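PDB 5LNB: ubiquitin-like-specific protease 2 from Saccharomyces cerevisiae, which is a cysteine protease of the peptidase C48 family that removes the ubiquitin-like modifier SUMO from proteins, seen here as its catalytic domain. Local coordinates for residues Val102-Phe108 with Tyr185-Tyr190. Residues are numbered along the deposited sequence.
Sequences VNNTDLF and YALDKY
Start at Val102, where the loop between helix 94-98 and strand 112-119 makes a type II beta turn to Thr105, closed by Thr105 N to Val102 O at 3.2 Å. The C-terminal end of helix 172-190, residues 185-190, packs against this loop. Val102 sets its CB 4.0 Å from Tyr185 CE2, at the ring edge. At the turn's exposed tip, a water accepts hydrogen bonds from Asn104 N and Lys189 NZ, each at 2.8 Å. Thr105, chi1 p, bends its OG1 back to donate to Val102 O (2.5 Å), and the same OG1 accepts from Tyr185 OH (2.7 Å). Asp106 (phi/psi -146/65, chi1 t), its CA 7.9 Å from Lys189 CA, points its CB away from the helix, yet its OD1 comes back to accept a hydrogen bond from Tyr190 OH at 2.6 Å. Tyr185 with chi1 t and Tyr190 with chi1 m bring both hydroxyls to the loop. In the 3-10 segment that follows, Leu107 N donates to Tyr185 OH (2.9 Å), while Leu107 CD1 sits over the ring face of Tyr185, a CH-pi contact 4.1 Å from the centroid. Phe108 N donates to Tyr190 OH (3.1 Å), and Phe108 CA lies 7.9 Å from Ala186 CA. The Phe108 ring, chi1 m, is nearly parallel to that of Tyr185 (18°) but slid aside, centroids 5.6 Å apart; Tyr190 meets it obliquely at 46°. Two tyrosine hydroxyls thus each receive a backbone NH and donate to a loop side chain, while their rings join Phe108 in an aromatic cluster tying a helix C-terminus to the loop that leads into strand 112-119 of the Ulp1-type cysteine protease domain.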
ATOM      1  N   VAL A 102     -13.314  10.574   3.005  1.00 24.37           N
ATOM      2  CA  VAL A 102     -13.963   9.267   3.055  1.00 26.99           C
ATOM      3  C   VAL A 102     -15.456   9.351   2.757  1.00 30.63           C
ATOM      4  O   VAL A 102     -16.186   8.386   3.010  1.00 28.43           O
ATOM      5  CB  VAL A 102     -13.734   8.582   4.411  1.00 27.38           C
ATOM      6  CG1 VAL A 102     -12.245   8.448   4.685  1.00 28.09           C
ATOM      7  CG2 VAL A 102     -14.452   9.352   5.527  1.00 19.08           C
ATOM      8  N   ASN A 103     -15.933  10.482   2.240  1.00 29.15           N
ATOM      9  CA  ASN A 103     -17.326  10.571   1.824  1.00 27.44           C
ATOM     10  C   ASN A 103     -17.619   9.532   0.748  1.00 26.76           C
ATOM     11  O   ASN A 103     -16.826   9.319  -0.171  1.00 28.45           O
ATOM     12  CB  ASN A 103     -17.643  11.976   1.307  1.00 28.70           C
ATOM     13  CG  ASN A 103     -19.122  12.151   0.957  1.00 39.23           C
ATOM     14  OD1 ASN A 103     -19.488  12.274  -0.216  1.00 42.40           O
ATOM     15  ND2 ASN A 103     -19.976  12.144   1.977  1.00 35.97           N
ATOM     16  N   ASN A 104     -18.769   8.876   0.870  1.00 26.64           N
ATOM     17  CA  ASN A 104     -19.204   7.870  -0.097  1.00 27.01           C
ATOM     18  C   ASN A 104     -18.215   6.717  -0.209  1.00 26.91           C
ATOM     19  O   ASN A 104     -18.030   6.148  -1.286  1.00 31.34           O
ATOM     20  CB  ASN A 104     -19.466   8.494  -1.467  1.00 28.95           C
ATOM     21  CG  ASN A 104     -20.836   9.162  -1.538  1.00 36.38           C
ATOM     22  OD1 ASN A 104     -21.686   8.951  -0.664  1.00 33.32           O
ATOM     23  ND2 ASN A 104     -21.057   9.965  -2.579  1.00 33.68           N
ATOM     24  N   THR A 105     -17.586   6.364   0.905  1.00 26.61           N
ATOM     25  CA  THR A 105     -16.841   5.122   1.052  1.00 26.07           C
ATOM     26  C   THR A 105     -17.633   4.155   1.920  1.00 27.27           C
ATOM     27  O   THR A 105     -18.593   4.529   2.604  1.00 23.02           O
ATOM     28  CB  THR A 105     -15.474   5.354   1.702  1.00 23.72           C
ATOM     29  OG1 THR A 105     -15.678   5.904   3.011  1.00 22.21           O
ATOM     30  CG2 THR A 105     -14.605   6.287   0.849  1.00 21.41           C
ATOM     31  N   ASP A 106     -17.196   2.904   1.913  1.00 24.13           N
ATOM     32  CA  ASP A 106     -17.864   1.858   2.665  1.00 23.16           C
ATOM     33  C   ASP A 106     -16.793   0.887   3.154  1.00 20.25           C
ATOM     34  O   ASP A 106     -16.757  -0.281   2.778  1.00 23.79           O
ATOM     35  CB  ASP A 106     -18.921   1.179   1.794  1.00 23.01           C
ATOM     36  CG  ASP A 106     -19.722   0.139   2.544  1.00 28.45           C
ATOM     37  OD1 ASP A 106     -19.679   0.126   3.794  1.00 27.66           O
ATOM     38  OD2 ASP A 106     -20.406  -0.667   1.875  1.00 35.24           O
ATOM     39  N   LEU A 107     -15.905   1.379   4.023  1.00 18.05           N
ATOM     40  CA  LEU A 107     -14.694   0.622   4.363  1.00 21.72           C
ATOM     41  C   LEU A 107     -15.000  -0.688   5.078  1.00 25.46           C
ATOM     42  O   LEU A 107     -14.259  -1.666   4.916  1.00 25.90           O
ATOM     43  CB  LEU A 107     -13.756   1.472   5.221  1.00 19.68           C
ATOM     44  CG  LEU A 107     -13.217   2.729   4.530  1.00 24.65           C
ATOM     45  CD1 LEU A 107     -12.272   3.514   5.441  1.00 19.41           C
ATOM     46  CD2 LEU A 107     -12.531   2.336   3.216  1.00 22.69           C
ATOM     47  N   PHE A 108     -16.065  -0.736   5.878  1.00 26.82           N
ATOM     48  CA  PHE A 108     -16.341  -1.940   6.649  1.00 28.80           C
ATOM     49  C   PHE A 108     -16.946  -3.058   5.805  1.00 30.15           C
ATOM     50  O   PHE A 108     -17.190  -4.143   6.337  1.00 31.45           O
ATOM     51  CB  PHE A 108     -17.250  -1.617   7.843  1.00 28.03           C
ATOM     52  CG  PHE A 108     -16.538  -0.915   8.984  1.00 32.06           C
ATOM     53  CD1 PHE A 108     -15.607   0.084   8.738  1.00 29.00           C
ATOM     54  CD2 PHE A 108     -16.806  -1.256  10.302  1.00 34.93           C
ATOM     55  CE1 PHE A 108     -14.964   0.731   9.777  1.00 25.44           C
ATOM     56  CE2 PHE A 108     -16.160  -0.614  11.344  1.00 31.29           C
ATOM     57  CZ  PHE A 108     -15.241   0.379  11.082  1.00 27.38           C
ATOM     58  N   TYR A 185     -15.262   6.483  12.206  1.00 23.08           N
ATOM     59  CA  TYR A 185     -15.867   6.025  10.963  1.00 23.62           C
ATOM     60  C   TYR A 185     -17.062   5.122  11.236  1.00 21.60           C
ATOM     61  O   TYR A 185     -18.136   5.298  10.653  1.00 24.90           O
ATOM     62  CB  TYR A 185     -14.820   5.296  10.117  1.00 22.81           C
ATOM     63  CG  TYR A 185     -15.281   4.983   8.717  1.00 21.47           C
ATOM     64  CD1 TYR A 185     -15.968   3.804   8.443  1.00 18.09           C
ATOM     65  CD2 TYR A 185     -15.042   5.873   7.666  1.00 18.10           C
ATOM     66  CE1 TYR A 185     -16.399   3.511   7.160  1.00 23.39           C
ATOM     67  CE2 TYR A 185     -15.460   5.582   6.369  1.00 17.68           C
ATOM     68  CZ  TYR A 185     -16.146   4.401   6.126  1.00 22.92           C
ATOM     69  OH  TYR A 185     -16.581   4.088   4.856  1.00 27.93           O
ATOM     70  N   ALA A 186     -16.883   4.139  12.122  1.00 23.56           N
ATOM     71  CA  ALA A 186     -17.963   3.216  12.455  1.00 24.25           C
ATOM     72  C   ALA A 186     -19.195   3.959  12.959  1.00 25.50           C
ATOM     73  O   ALA A 186     -20.330   3.634  12.582  1.00 24.22           O
ATOM     74  CB  ALA A 186     -17.479   2.215  13.505  1.00 21.67           C
ATOM     75  N   LEU A 187     -18.994   4.942  13.836  1.00 26.75           N
ATOM     76  CA  LEU A 187     -20.121   5.687  14.378  1.00 28.28           C
ATOM     77  C   LEU A 187     -20.775   6.538  13.299  1.00 28.86           C
ATOM     78  O   LEU A 187     -22.006   6.598  13.203  1.00 23.84           O
ATOM     79  CB  LEU A 187     -19.654   6.553  15.549  1.00 24.16           C
ATOM     80  CG  LEU A 187     -20.769   7.328  16.253  1.00 30.90           C
ATOM     81  CD1 LEU A 187     -21.745   6.385  16.942  1.00 26.62           C
ATOM     82  CD2 LEU A 187     -20.211   8.321  17.262  1.00 31.91           C
ATOM     83  N   ASP A 188     -19.958   7.182  12.466  1.00 23.80           N
ATOM     84  CA  ASP A 188     -20.463   8.080  11.439  1.00 22.08           C
ATOM     85  C   ASP A 188     -21.240   7.325  10.365  1.00 26.06           C
ATOM     86  O   ASP A 188     -22.372   7.690  10.039  1.00 28.84           O
ATOM     87  CB  ASP A 188     -19.293   8.844  10.821  1.00 24.75           C
ATOM     88  CG  ASP A 188     -19.724   9.819   9.742  1.00 32.63           C
ATOM     89  OD1 ASP A 188     -20.889  10.279   9.772  1.00 34.56           O
ATOM     90  OD2 ASP A 188     -18.888  10.127   8.863  1.00 31.81           O
ATOM     91  N   LYS A 189     -20.645   6.282   9.783  1.00 21.27           N
ATOM     92  CA  LYS A 189     -21.286   5.670   8.621  1.00 26.73           C
ATOM     93  C   LYS A 189     -22.338   4.645   9.007  1.00 26.99           C
ATOM     94  O   LYS A 189     -23.326   4.492   8.285  1.00 24.02           O
ATOM     95  CB  LYS A 189     -20.260   4.995   7.701  1.00 24.49           C
ATOM     96  CG  LYS A 189     -19.162   5.903   7.181  1.00 25.72           C
ATOM     97  CD  LYS A 189     -19.724   7.124   6.515  1.00 29.96           C
ATOM     98  CE  LYS A 189     -18.615   7.973   5.915  1.00 33.66           C
ATOM     99  NZ  LYS A 189     -19.153   9.289   5.441  1.00 32.78           N
ATOM    100  N   TYR A 190     -22.140   3.922  10.112  1.00 22.59           N
ATOM    101  CA  TYR A 190     -23.024   2.823  10.463  1.00 23.67           C
ATOM    102  C   TYR A 190     -23.679   2.964  11.827  1.00 25.26           C
ATOM    103  O   TYR A 190     -24.416   2.065  12.223  1.00 28.48           O
ATOM    104  CB  TYR A 190     -22.274   1.486  10.424  1.00 23.47           C
ATOM    105  CG  TYR A 190     -21.340   1.312   9.258  1.00 25.87           C
ATOM    106  CD1 TYR A 190     -21.831   1.039   7.975  1.00 23.00           C
ATOM    107  CD2 TYR A 190     -19.956   1.407   9.436  1.00 22.01           C
ATOM    108  CE1 TYR A 190     -20.960   0.861   6.899  1.00 21.84           C
ATOM    109  CE2 TYR A 190     -19.081   1.244   8.366  1.00 20.67           C
ATOM    110  CZ  TYR A 190     -19.586   0.974   7.105  1.00 20.73           C
ATOM    111  OH  TYR A 190     -18.709   0.807   6.056  1.00 20.06           O
TER
HETATM  112  O   HOH W   1     -20.487   9.037   3.014  1.00 31.96           O